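Local coordinates for protein glycosyl hydrolase (Rhizobium leguminosarum bv. trifolii, PDB 5NDX) that probably hydrolyses O-glycosidic bonds as a family 39 glycoside hydrolase with a TIM barrel, a bacterial orthologue of human alpha-L-iduronidase, at residues Glu293-Arg298 with Asp389-Asp393; Leu411-Val415 with Leu512-Pro517; Leu61-Leu65 with Trp116-Val120. The protein carries 2 engineered substitutions. All blocks are in the same frame, centred on the assembly; numbering follows the deposited sequence.

Contact 1 of 3, residues Glu293-Arg298 with Asp389-Asp393. With SO4 (sulfate ion), chain E.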
ATOM      1  N   GLU A 293      -1.870  13.022  -5.210  1.00 32.70           N
ATOM      2  CA  GLU A 293      -2.058  14.450  -5.058  1.00 32.19           C
ATOM      3  C   GLU A 293      -3.127  15.004  -6.024  1.00 33.84           C
ATOM      4  O   GLU A 293      -3.896  15.906  -5.658  1.00 33.68           O
ATOM      5  CB  GLU A 293      -0.730  15.183  -5.197  1.00 33.99           C
ATOM      6  CG  GLU A 293      -0.803  16.664  -4.885  1.00 34.50           C
ATOM      7  CD  GLU A 293      -1.207  17.558  -6.054  1.00 37.07           C
ATOM      8  OE1 GLU A 293      -1.183  17.129  -7.223  1.00 35.73           O
ATOM      9  OE2 GLU A 293      -1.503  18.746  -5.766  1.00 39.34           O
ATOM     10  N   GLN A 294      -3.168  14.480  -7.241  1.00 32.18           N
ATOM     11  CA  GLN A 294      -4.192  14.853  -8.196  1.00 33.55           C
ATOM     12  C   GLN A 294      -5.614  14.510  -7.699  1.00 34.05           C
ATOM     13  O   GLN A 294      -6.551  15.296  -7.883  1.00 32.80           O
ATOM     14  CB  GLN A 294      -3.963  14.170  -9.555  1.00 34.49           C
ATOM     15  CG  GLN A 294      -2.779  14.702 -10.341  1.00 34.92           C
ATOM     16  CD  GLN A 294      -2.350  13.760 -11.471  1.00 36.13           C
ATOM     17  OE1 GLN A 294      -2.744  12.614 -11.545  1.00 38.29           O
ATOM     18  NE2 GLN A 294      -1.485  14.229 -12.297  1.00 39.68           N
ATOM     19  N   HIS A 295      -5.790  13.331  -7.123  1.00 32.44           N
ATOM     20  CA  HIS A 295      -7.082  12.990  -6.550  1.00 32.82           C
ATOM     21  C   HIS A 295      -7.447  13.942  -5.390  1.00 34.80           C
ATOM     22  O   HIS A 295      -8.592  14.385  -5.282  1.00 33.24           O
ATOM     23  CB  HIS A 295      -7.103  11.536  -6.067  1.00 33.03           C
ATOM     24  CG  HIS A 295      -7.315  10.560  -7.163  1.00 32.93           C
ATOM     25  ND1 HIS A 295      -6.316  10.216  -8.047  1.00 33.12           N
ATOM     26  CD2 HIS A 295      -8.416   9.847  -7.526  1.00 33.18           C
ATOM     27  CE1 HIS A 295      -6.799   9.351  -8.927  1.00 33.56           C
ATOM     28  NE2 HIS A 295      -8.068   9.105  -8.627  1.00 33.36           N
ATOM     29  N   ASP A 296      -6.481  14.255  -4.538  1.00 32.66           N
ATOM     30  CA  ASP A 296      -6.731  15.154  -3.432  1.00 34.50           C
ATOM     31  C   ASP A 296      -7.114  16.574  -3.924  1.00 34.80           C
ATOM     32  O   ASP A 296      -8.109  17.145  -3.461  1.00 35.51           O
ATOM     33  CB  ASP A 296      -5.530  15.223  -2.485  1.00 34.24           C
ATOM     34  CG  ASP A 296      -5.841  15.994  -1.206  1.00 36.62           C
ATOM     35  OD1 ASP A 296      -6.688  15.573  -0.375  1.00 36.62           O
ATOM     36  OD2 ASP A 296      -5.214  17.023  -1.037  1.00 39.32           O
ATOM     37  N   ARG A 297      -6.350  17.108  -4.859  1.00 32.91           N
ATOM     38  CA  ARG A 297      -6.538  18.467  -5.318  1.00 34.62           C
ATOM     39  C   ARG A 297      -7.757  18.630  -6.279  1.00 35.48           C
ATOM     40  O   ARG A 297      -8.445  19.624  -6.219  1.00 35.83           O
ATOM     41  CB  ARG A 297      -5.265  18.957  -5.968  1.00 36.41           C
ATOM     42  CG  ARG A 297      -5.363  20.341  -6.629  1.00 38.81           C
ATOM     43  CD  ARG A 297      -4.008  20.860  -7.065  1.00 38.35           C
ATOM     44  NE  ARG A 297      -3.219  19.789  -7.711  1.00 39.27           N
ATOM     45  CZ  ARG A 297      -3.337  19.383  -8.973  1.00 39.38           C
ATOM     46  NH1 ARG A 297      -4.141  20.004  -9.823  1.00 39.39           N
ATOM     47  NH2 ARG A 297      -2.609  18.369  -9.397  1.00 38.80           N
ATOM     48  N   ARG A 298      -8.014  17.671  -7.140  1.00 35.36           N
ATOM     49  CA  ARG A 298      -9.031  17.795  -8.184  1.00 36.57           C
ATOM     50  C   ARG A 298     -10.360  17.138  -7.842  1.00 39.57           C
ATOM     51  O   ARG A 298     -11.381  17.477  -8.464  1.00 41.01           O
ATOM     52  CB  ARG A 298      -8.519  17.208  -9.513  1.00 37.40           C
ATOM     53  CG  ARG A 298      -7.288  17.939 -10.049  1.00 38.38           C
ATOM     54  CD  ARG A 298      -6.807  17.427 -11.428  1.00 39.07           C
ATOM     55  NE  ARG A 298      -7.909  17.522 -12.371  1.00 39.37           N
ATOM     56  CZ  ARG A 298      -8.141  16.738 -13.420  1.00 39.98           C
ATOM     57  NH1 ARG A 298      -7.321  15.774 -13.792  1.00 39.85           N
ATOM     58  NH2 ARG A 298      -9.250  16.899 -14.102  1.00 41.99           N
ATOM     59  N   ASP A 389       2.207  24.795  -9.826  1.00 41.94           N
ATOM     60  CA  ASP A 389       1.330  24.392 -10.918  1.00 43.42           C
ATOM     61  C   ASP A 389       1.648  22.946 -11.293  1.00 41.09           C
ATOM     62  O   ASP A 389       2.291  22.688 -12.320  1.00 39.03           O
ATOM     63  CB  ASP A 389       1.551  25.326 -12.113  1.00 47.71           C
ATOM     64  CG  ASP A 389       0.494  25.143 -13.205  1.00 50.73           C
ATOM     65  OD1 ASP A 389      -0.380  24.268 -13.117  1.00 54.53           O
ATOM     66  OD2 ASP A 389       0.570  25.871 -14.179  1.00 56.37           O
ATOM     67  N   PRO A 390       1.233  22.000 -10.435  1.00 40.53           N
ATOM     68  CA  PRO A 390       1.691  20.617 -10.560  1.00 41.54           C
ATOM     69  C   PRO A 390       1.309  19.955 -11.857  1.00 41.91           C
ATOM     70  O   PRO A 390       2.106  19.214 -12.398  1.00 41.22           O
ATOM     71  CB  PRO A 390       1.074  19.902  -9.359  1.00 39.85           C
ATOM     72  CG  PRO A 390       0.103  20.836  -8.779  1.00 40.30           C
ATOM     73  CD  PRO A 390       0.314  22.198  -9.297  1.00 40.50           C
ATOM     74  N   ASP A 391       0.132  20.268 -12.383  1.00 45.58           N
ATOM     75  CA  ASP A 391      -0.286  19.665 -13.661  1.00 50.22           C
ATOM     76  C   ASP A 391       0.592  20.103 -14.836  1.00 48.41           C
ATOM     77  O   ASP A 391       0.741  19.344 -15.756  1.00 52.49           O
ATOM     78  CB  ASP A 391      -1.778  19.883 -13.944  1.00 52.36           C
ATOM     79  CG  ASP A 391      -2.680  19.268 -12.862  1.00 54.54           C
ATOM     80  OD1 ASP A 391      -2.351  18.226 -12.244  1.00 56.46           O
ATOM     81  OD2 ASP A 391      -3.749  19.827 -12.633  1.00 57.39           O
ATOM     82  N   GLN A 392       1.237  21.254 -14.760  1.00 50.43           N
ATOM     83  CA  GLN A 392       2.166  21.727 -15.794  1.00 51.96           C
ATOM     84  C   GLN A 392       3.608  21.378 -15.511  1.00 50.86           C
ATOM     85  O   GLN A 392       4.281  20.942 -16.398  1.00 52.61           O
ATOM     86  CB  GLN A 392       2.105  23.256 -15.941  1.00 60.26           C
ATOM     87  CG  GLN A 392       0.754  23.802 -16.386  1.00 67.35           C
ATOM     88  CD  GLN A 392       0.423  23.376 -17.796  1.00 72.49           C
ATOM     89  OE1 GLN A 392       1.154  23.711 -18.738  1.00 76.69           O
ATOM     90  NE2 GLN A 392      -0.659  22.622 -17.957  1.00 74.59           N
ATOM     91  N   ASP A 393       4.143  21.630 -14.324  1.00 44.53           N
ATOM     92  CA  ASP A 393       5.589  21.389 -14.154  1.00 44.95           C
ATOM     93  C   ASP A 393       6.006  20.273 -13.176  1.00 41.78           C
ATOM     94  O   ASP A 393       7.171  20.078 -12.937  1.00 41.57           O
ATOM     95  CB  ASP A 393       6.301  22.688 -13.815  1.00 48.77           C
ATOM     96  CG  ASP A 393       5.797  23.304 -12.547  1.00 53.83           C
ATOM     97  OD1 ASP A 393       5.487  22.530 -11.604  1.00 57.51           O
ATOM     98  OD2 ASP A 393       5.678  24.558 -12.494  1.00 59.54           O
TER
HETATM   99  S   SO4 E 704      -6.378  23.000  -9.396  1.00126.32           S
HETATM  100  O1  SO4 E 704      -5.220  23.795  -9.856  1.00125.60           O
HETATM  101  O2  SO4 E 704      -6.558  23.205  -7.936  1.00120.82           O
HETATM  102  O3  SO4 E 704      -7.594  23.437 -10.122  1.00140.70           O
HETATM  103  O4  SO4 E 704      -6.154  21.576  -9.714  1.00125.59           O
HETATM  104  O   HOH W   1      -0.230  16.860 -11.409  1.00 46.57           O
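A salt-bridge network centred on Arg297 joins helix 282-300, which connects the last two strands of the (β/α)8 barrel, to the short helix 390-393 at the turn between strands 378-385 and 395-401 of the β domain. Arg297 leaves its helix extended, with chi1 and chi2 both t, and then bends at chi3 (43°), which brings the guanidinium between two carboxylates. Glu293, one helical turn earlier with chi1 t and chi2 m, meets it in a two-pronged i to i+4 pair: Arg297 NE bonds to Glu293 OE2 at 2.8 Å and Arg297 NH2 to Glu293 OE1 at 2.9 Å. Across to Asp389-Asp393, Arg297 NH1 bonds to Asp391 OD2 at 2.8 Å, and Arg297 NH2, shared with Glu293, to Asp391 OD1 at 2.9 Å. Asp391 points its CB sideways, and its m rotamer swings the carboxylate towards Arg297. Pro390 lies over one guanidinium face, its CG 3.6 Å from Arg297 NE. A sulfate, probably from the crystallisation liquor, accepts a 2.6 Å hydrogen bond at O4 from Arg297 NH1. Gln294, whose NE2 also bonds to Thr235, reaches Asp391 through water 1, 3.0 Å from Gln294 NE2 and donating to Asp391 OD1 at 2.7 Å.

Contact 2 of 3, residues Leu411-Val415 with Leu512-Pro517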
ATOM      1  N   LEU A 411       6.730  16.373  -0.483  1.00 29.99           N
ATOM      2  CA  LEU A 411       7.100  17.212  -1.642  1.00 30.51           C
ATOM      3  C   LEU A 411       7.392  16.254  -2.829  1.00 30.73           C
ATOM      4  O   LEU A 411       8.328  15.422  -2.775  1.00 30.29           O
ATOM      5  CB  LEU A 411       8.299  18.042  -1.296  1.00 33.50           C
ATOM      6  CG  LEU A 411       8.659  19.097  -2.336  1.00 37.88           C
ATOM      7  CD1 LEU A 411       7.559  20.151  -2.471  1.00 39.50           C
ATOM      8  CD2 LEU A 411       9.972  19.742  -1.934  1.00 39.55           C
ATOM      9  N   ILE A 412       6.595  16.381  -3.888  1.00 28.51           N
ATOM     10  CA  ILE A 412       6.535  15.432  -4.979  1.00 29.19           C
ATOM     11  C   ILE A 412       7.096  16.119  -6.247  1.00 31.30           C
ATOM     12  O   ILE A 412       6.629  17.207  -6.582  1.00 32.21           O
ATOM     13  CB  ILE A 412       5.076  15.073  -5.222  1.00 29.29           C
ATOM     14  CG1 ILE A 412       4.426  14.501  -3.962  1.00 28.16           C
ATOM     15  CG2 ILE A 412       4.923  14.118  -6.398  1.00 30.38           C
ATOM     16  CD1 ILE A 412       2.914  14.617  -3.975  1.00 29.63           C
ATOM     17  N   HIS A 413       8.111  15.553  -6.901  1.00 29.32           N
ATOM     18  CA  HIS A 413       8.581  16.118  -8.187  1.00 30.13           C
ATOM     19  C   HIS A 413       8.482  14.988  -9.181  1.00 30.28           C
ATOM     20  O   HIS A 413       9.263  14.041  -9.133  1.00 29.35           O
ATOM     21  CB  HIS A 413       9.970  16.655  -7.994  1.00 30.43           C
ATOM     22  CG  HIS A 413      10.463  17.579  -9.063  1.00 30.50           C
ATOM     23  ND1 HIS A 413       9.658  18.188 -10.015  1.00 34.26           N
ATOM     24  CD2 HIS A 413      11.705  18.035  -9.299  1.00 30.34           C
ATOM     25  CE1 HIS A 413      10.389  18.970 -10.791  1.00 30.19           C
ATOM     26  NE2 HIS A 413      11.632  18.913 -10.364  1.00 32.02           N
ATOM     27  N   SER A 414       7.416  15.025  -9.965  1.00 28.95           N
ATOM     28  CA  SER A 414       7.042  13.923 -10.804  1.00 31.17           C
ATOM     29  C   SER A 414       6.270  14.458 -12.010  1.00 32.36           C
ATOM     30  O   SER A 414       5.343  15.280 -11.860  1.00 29.80           O
ATOM     31  CB  SER A 414       6.179  12.925 -10.018  1.00 31.20           C
ATOM     32  OG  SER A 414       5.575  11.930 -10.831  1.00 30.06           O
ATOM     33  N   VAL A 415       6.668  13.983 -13.197  1.00 32.13           N
ATOM     34  CA  VAL A 415       5.879  14.160 -14.432  1.00 32.11           C
ATOM     35  C   VAL A 415       5.570  12.776 -15.043  1.00 32.64           C
ATOM     36  O   VAL A 415       6.240  11.771 -14.730  1.00 31.27           O
ATOM     37  CB  VAL A 415       6.634  15.016 -15.485  1.00 33.89           C
ATOM     38  CG1 VAL A 415       6.889  16.451 -14.964  1.00 33.87           C
ATOM     39  CG2 VAL A 415       7.978  14.383 -15.876  1.00 33.42           C
ATOM     40  N   LEU A 512      16.156  22.641  -0.095  1.00 34.41           N
ATOM     41  CA  LEU A 512      16.113  21.316  -0.652  1.00 34.22           C
ATOM     42  C   LEU A 512      16.487  21.383  -2.117  1.00 32.70           C
ATOM     43  O   LEU A 512      16.019  22.222  -2.858  1.00 31.91           O
ATOM     44  CB  LEU A 512      14.711  20.761  -0.524  1.00 34.58           C
ATOM     45  CG  LEU A 512      14.125  20.587   0.873  1.00 37.03           C
ATOM     46  CD1 LEU A 512      12.632  20.366   0.781  1.00 37.08           C
ATOM     47  CD2 LEU A 512      14.792  19.387   1.518  1.00 39.48           C
ATOM     48  N   ASP A 513      17.325  20.453  -2.511  1.00 33.82           N
ATOM     49  CA  ASP A 513      17.605  20.147  -3.910  1.00 33.59           C
ATOM     50  C   ASP A 513      16.640  19.042  -4.281  1.00 32.78           C
ATOM     51  O   ASP A 513      16.610  17.993  -3.620  1.00 35.65           O
ATOM     52  CB  ASP A 513      19.048  19.691  -4.040  1.00 35.87           C
ATOM     53  CG  ASP A 513      19.316  19.038  -5.381  1.00 39.65           C
ATOM     54  OD1 ASP A 513      19.325  19.799  -6.398  1.00 38.56           O
ATOM     55  OD2 ASP A 513      19.417  17.757  -5.393  1.00 39.53           O
ATOM     56  N   VAL A 514      15.826  19.266  -5.304  1.00 32.07           N
ATOM     57  CA  VAL A 514      14.671  18.424  -5.565  1.00 32.71           C
ATOM     58  C   VAL A 514      14.792  17.809  -6.975  1.00 32.34           C
ATOM     59  O   VAL A 514      14.363  18.400  -7.924  1.00 29.93           O
ATOM     60  CB  VAL A 514      13.383  19.232  -5.428  1.00 32.45           C
ATOM     61  CG1 VAL A 514      12.182  18.381  -5.679  1.00 33.71           C
ATOM     62  CG2 VAL A 514      13.279  19.835  -4.036  1.00 34.55           C
ATOM     63  N   PRO A 515      15.361  16.597  -7.081  1.00 31.65           N
ATOM     64  CA  PRO A 515      15.438  15.965  -8.403  1.00 31.87           C
ATOM     65  C   PRO A 515      14.100  15.578  -8.984  1.00 30.61           C
ATOM     66  O   PRO A 515      13.148  15.368  -8.253  1.00 29.38           O
ATOM     67  CB  PRO A 515      16.265  14.698  -8.158  1.00 31.89           C
ATOM     68  CG  PRO A 515      16.922  14.894  -6.821  1.00 31.90           C
ATOM     69  CD  PRO A 515      16.009  15.797  -6.036  1.00 31.16           C
ATOM     70  N   LEU A 516      14.059  15.532 -10.310  1.00 30.20           N
ATOM     71  CA  LEU A 516      12.965  14.964 -11.069  1.00 31.05           C
ATOM     72  C   LEU A 516      13.441  13.594 -11.576  1.00 30.76           C
ATOM     73  O   LEU A 516      14.407  13.532 -12.349  1.00 32.88           O
ATOM     74  CB  LEU A 516      12.594  15.866 -12.235  1.00 30.75           C
ATOM     75  CG  LEU A 516      11.548  15.318 -13.212  1.00 31.13           C
ATOM     76  CD1 LEU A 516      10.242  15.243 -12.488  1.00 31.12           C
ATOM     77  CD2 LEU A 516      11.439  16.248 -14.442  1.00 33.83           C
ATOM     78  N   PRO A 517      12.796  12.490 -11.196  1.00 30.24           N
ATOM     79  CA  PRO A 517      11.754  12.390 -10.178  1.00 28.95           C
ATOM     80  C   PRO A 517      12.279  12.213  -8.759  1.00 28.34           C
ATOM     81  O   PRO A 517      13.394  11.733  -8.558  1.00 28.86           O
ATOM     82  CB  PRO A 517      11.018  11.122 -10.571  1.00 29.34           C
ATOM     83  CG  PRO A 517      12.025  10.257 -11.241  1.00 29.53           C
ATOM     84  CD  PRO A 517      13.089  11.168 -11.814  1.00 29.72           C
TER
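Strands 411-413 and 512-516 run in roughly the same direction, inclined by 41°, and their axes come within 7.3 Å; no hydrogen bond joins them. They draw together towards their C-terminal ends, where the CA atoms of Ser414 and Pro517 are 5.0 Å apart and Pro517 CA approaches His413 O at 3.2 Å in a CA-H...O contact. The two strands face each other across the interior of the β-sandwich domain: 508-516 pairs at its edge with strand 422-431, whereas 407-413 pairs with 518-526, and the cis peptide before Pro517 lies where the chain passes from strand 508-516 into strand 518-526. His413 fills the gap. Leu516 CB sits over its imidazole face, 3.9 Å from the centroid, in a CH-pi contact, while Val514 O meets the ring edge, 3.0 Å from His413 CD2. Beyond the histidine, Leu411 CD2 lies 3.9 Å from both Leu512 CD1 and Val514 CG2, and at the opposite end Leu516 CD1 approaches Val415 CG2 at 4.2 Å.

Contact 3 of 3, residues Leu61-Leu65 with Trp116-Val120. Unlike the reference sequence in segment 61-65: Leu65 (reference Val).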
ATOM      1  N   LEU A  61     -10.582 -15.422  -3.412  1.00 40.77           N
ATOM      2  CA  LEU A  61     -10.578 -16.021  -2.084  1.00 40.49           C
ATOM      3  C   LEU A  61     -11.436 -17.312  -2.038  1.00 41.80           C
ATOM      4  O   LEU A  61     -11.032 -18.276  -1.410  1.00 42.32           O
ATOM      5  CB  LEU A  61     -11.028 -15.017  -1.012  1.00 39.17           C
ATOM      6  CG  LEU A  61      -9.926 -13.998  -0.658  1.00 38.59           C
ATOM      7  CD1 LEU A  61     -10.547 -12.827   0.070  1.00 39.09           C
ATOM      8  CD2 LEU A  61      -8.821 -14.656   0.145  1.00 37.82           C
ATOM      9  N   TYR A  62     -12.572 -17.344  -2.729  1.00 40.54           N
ATOM     10  CA  TYR A  62     -13.429 -18.558  -2.681  1.00 42.15           C
ATOM     11  C   TYR A  62     -12.883 -19.786  -3.453  1.00 43.60           C
ATOM     12  O   TYR A  62     -13.336 -20.902  -3.193  1.00 45.64           O
ATOM     13  CB  TYR A  62     -14.853 -18.233  -3.120  1.00 40.22           C
ATOM     14  CG  TYR A  62     -15.709 -17.478  -2.100  1.00 40.33           C
ATOM     15  CD1 TYR A  62     -15.612 -17.734  -0.730  1.00 41.04           C
ATOM     16  CD2 TYR A  62     -16.633 -16.512  -2.519  1.00 40.69           C
ATOM     17  CE1 TYR A  62     -16.432 -17.095   0.203  1.00 42.06           C
ATOM     18  CE2 TYR A  62     -17.446 -15.846  -1.600  1.00 41.46           C
ATOM     19  CZ  TYR A  62     -17.346 -16.154  -0.234  1.00 42.15           C
ATOM     20  OH  TYR A  62     -18.166 -15.568   0.702  1.00 41.52           O
ATOM     21  N   ASN A  63     -11.882 -19.616  -4.329  1.00 42.43           N
ATOM     22  CA  ASN A  63     -11.156 -20.784  -4.883  1.00 44.99           C
ATOM     23  C   ASN A  63     -10.376 -21.518  -3.824  1.00 45.45           C
ATOM     24  O   ASN A  63      -9.974 -22.621  -4.063  1.00 46.30           O
ATOM     25  CB  ASN A  63     -10.206 -20.409  -6.029  1.00 46.67           C
ATOM     26  CG  ASN A  63     -10.952 -20.012  -7.294  1.00 48.65           C
ATOM     27  OD1 ASN A  63     -12.163 -20.177  -7.409  1.00 49.39           O
ATOM     28  ND2 ASN A  63     -10.228 -19.479  -8.237  1.00 51.56           N
ATOM     29  N   LEU A  64     -10.145 -20.903  -2.668  1.00 44.39           N
ATOM     30  CA  LEU A  64      -9.546 -21.595  -1.547  1.00 45.87           C
ATOM     31  C   LEU A  64     -10.508 -22.603  -0.882  1.00 47.00           C
ATOM     32  O   LEU A  64     -10.055 -23.469  -0.151  1.00 47.56           O
ATOM     33  CB  LEU A  64      -9.053 -20.598  -0.482  1.00 44.06           C
ATOM     34  CG  LEU A  64      -7.919 -19.667  -0.952  1.00 45.96           C
ATOM     35  CD1 LEU A  64      -7.463 -18.727   0.148  1.00 44.14           C
ATOM     36  CD2 LEU A  64      -6.738 -20.453  -1.552  1.00 46.84           C
ATOM     37  N   LEU A  65     -11.809 -22.462  -1.102  1.00 46.45           N
ATOM     38  CA  LEU A  65     -12.783 -23.390  -0.536  1.00 48.17           C
ATOM     39  C   LEU A  65     -12.943 -24.595  -1.448  1.00 50.16           C
ATOM     40  O   LEU A  65     -12.684 -24.525  -2.631  1.00 52.24           O
ATOM     41  CB  LEU A  65     -14.136 -22.704  -0.377  1.00 47.59           C
ATOM     42  CG  LEU A  65     -14.260 -21.552   0.625  1.00 48.18           C
ATOM     43  CD1 LEU A  65     -15.714 -21.183   0.750  1.00 49.74           C
ATOM     44  CD2 LEU A  65     -13.673 -21.906   1.971  1.00 46.89           C
ATOM     45  N   TRP A 116     -25.312 -19.406  -3.448  1.00 50.57           N
ATOM     46  CA  TRP A 116     -24.331 -18.323  -3.357  1.00 52.20           C
ATOM     47  C   TRP A 116     -24.618 -17.421  -2.157  1.00 52.88           C
ATOM     48  O   TRP A 116     -23.716 -17.163  -1.361  1.00 50.85           O
ATOM     49  CB  TRP A 116     -24.266 -17.482  -4.642  1.00 51.53           C
ATOM     50  CG  TRP A 116     -23.128 -16.515  -4.606  1.00 51.65           C
ATOM     51  CD1 TRP A 116     -23.180 -15.195  -4.248  1.00 48.21           C
ATOM     52  CD2 TRP A 116     -21.758 -16.803  -4.901  1.00 50.10           C
ATOM     53  NE1 TRP A 116     -21.930 -14.637  -4.329  1.00 48.58           N
ATOM     54  CE2 TRP A 116     -21.031 -15.602  -4.708  1.00 49.89           C
ATOM     55  CE3 TRP A 116     -21.068 -17.956  -5.294  1.00 49.87           C
ATOM     56  CZ2 TRP A 116     -19.637 -15.523  -4.912  1.00 47.88           C
ATOM     57  CZ3 TRP A 116     -19.679 -17.875  -5.521  1.00 50.06           C
ATOM     58  CH2 TRP A 116     -18.984 -16.660  -5.335  1.00 48.53           C
ATOM     59  N   ARG A 117     -25.875 -16.989  -2.017  1.00 52.44           N
ATOM     60  CA  ARG A 117     -26.322 -16.259  -0.836  1.00 52.40           C
ATOM     61  C   ARG A 117     -25.903 -16.994   0.441  1.00 52.76           C
ATOM     62  O   ARG A 117     -25.349 -16.384   1.397  1.00 51.50           O
ATOM     63  CB  ARG A 117     -27.823 -16.011  -0.873  1.00 50.93           C
ATOM     64  CG  ARG A 117     -28.400 -15.330   0.374  1.00 53.99           C
ATOM     65  CD  ARG A 117     -29.874 -15.716   0.627  1.00 54.97           C
ATOM     66  NE  ARG A 117     -30.063 -17.164   0.811  1.00 58.17           N
ATOM     67  CZ  ARG A 117     -31.223 -17.835   0.618  1.00 62.91           C
ATOM     68  NH1 ARG A 117     -32.344 -17.217   0.239  1.00 61.49           N
ATOM     69  NH2 ARG A 117     -31.265 -19.152   0.783  1.00 61.05           N
ATOM     70  N   ASP A 118     -26.115 -18.299   0.447  1.00 51.62           N
ATOM     71  CA  ASP A 118     -25.823 -19.081   1.645  1.00 52.40           C
ATOM     72  C   ASP A 118     -24.320 -19.178   1.902  1.00 48.56           C
ATOM     73  O   ASP A 118     -23.919 -19.194   3.039  1.00 47.70           O
ATOM     74  CB  ASP A 118     -26.429 -20.481   1.558  1.00 55.56           C
ATOM     75  CG  ASP A 118     -27.976 -20.477   1.613  1.00 59.45           C
ATOM     76  OD1 ASP A 118     -28.613 -19.475   2.030  1.00 60.44           O
ATOM     77  OD2 ASP A 118     -28.536 -21.516   1.244  1.00 60.46           O
ATOM     78  N   LEU A 119     -23.514 -19.260   0.845  1.00 46.88           N
ATOM     79  CA  LEU A 119     -22.047 -19.221   0.968  1.00 47.14           C
ATOM     80  C   LEU A 119     -21.567 -17.901   1.642  1.00 45.35           C
ATOM     81  O   LEU A 119     -20.804 -17.914   2.608  1.00 43.22           O
ATOM     82  CB  LEU A 119     -21.420 -19.426  -0.407  1.00 48.84           C
ATOM     83  CG  LEU A 119     -19.936 -19.099  -0.510  1.00 48.89           C
ATOM     84  CD1 LEU A 119     -19.146 -19.993   0.432  1.00 48.83           C
ATOM     85  CD2 LEU A 119     -19.516 -19.255  -1.952  1.00 50.10           C
ATOM     86  N   VAL A 120     -22.120 -16.781   1.192  1.00 45.44           N
ATOM     87  CA  VAL A 120     -21.773 -15.467   1.728  1.00 45.49           C
ATOM     88  C   VAL A 120     -22.169 -15.411   3.203  1.00 47.27           C
ATOM     89  O   VAL A 120     -21.378 -15.016   4.087  1.00 46.56           O
ATOM     90  CB  VAL A 120     -22.395 -14.334   0.870  1.00 44.90           C
ATOM     91  CG1 VAL A 120     -22.176 -12.963   1.506  1.00 46.00           C
ATOM     92  CG2 VAL A 120     -21.802 -14.350  -0.537  1.00 44.36           C
TER
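Tyr62 dominates this contact. Its side chain projects from the 3-10 segment 61-64 and lies against the helix 110-131, meeting three of its residues. Leu119 is its main partner: the leucine CD2 stands almost squarely over the phenol ring, 3.9 Å from the centroid and 9° off the normal, a CH-pi contact, and Leu119 CG comes within 3.9 Å of Tyr62 CZ. One helical turn earlier, Trp116 (chi1 t) brings its indole round so that the edge of Tyr62 faces its six-membered ring. This is an offset edge-to-face pair, with centroids 5.5 Å apart, planes at 88° and Tyr62 CD2 3.7 Å from Trp116 CH2. Trp116 also packs on helix 155-171, touching Ala165 and Cys166. The phenol oxygen reaches Val120, with Tyr62 OH 3.8 Å from Val120 CA, and hydrogen-bonds to Thr123 on the same helix. Leu65, a valine in the reference sequence, adds an apolar touch between its CD1 and Leu119 CD1 at 3.6 Å. The arrangement is that of a (β/α)8 barrel, in which the loop following the second strand, 55-58, packs onto the helix that follows the third, 91-95.

Contacts 1 and 2 are neighbours, their centres 14 Å apart. Glu293 CB of the barrel helix packs against Ile412 CD1 at 3.9 Å, and Asp393 O lies 4.0 Å from His413 CE1, so contact 1, which bridges barrel and β domain, rests on the β-domain strand 407-413 of contact 2. Contact 3 is remote and wholly within the barrel: its centre is 41 Å from that of contact 1 and 46 Å from that of contact 2, with nearest atoms about 24 and 31 Å away. None lies in the ligand pocket, yet two adjoin its framework along the chain: strand 307-310, which carries pocket residues Thr308 and Phe309, follows the helix of contact 1, while strands bearing Phe55 and Phe93 precede the segments of contact 3.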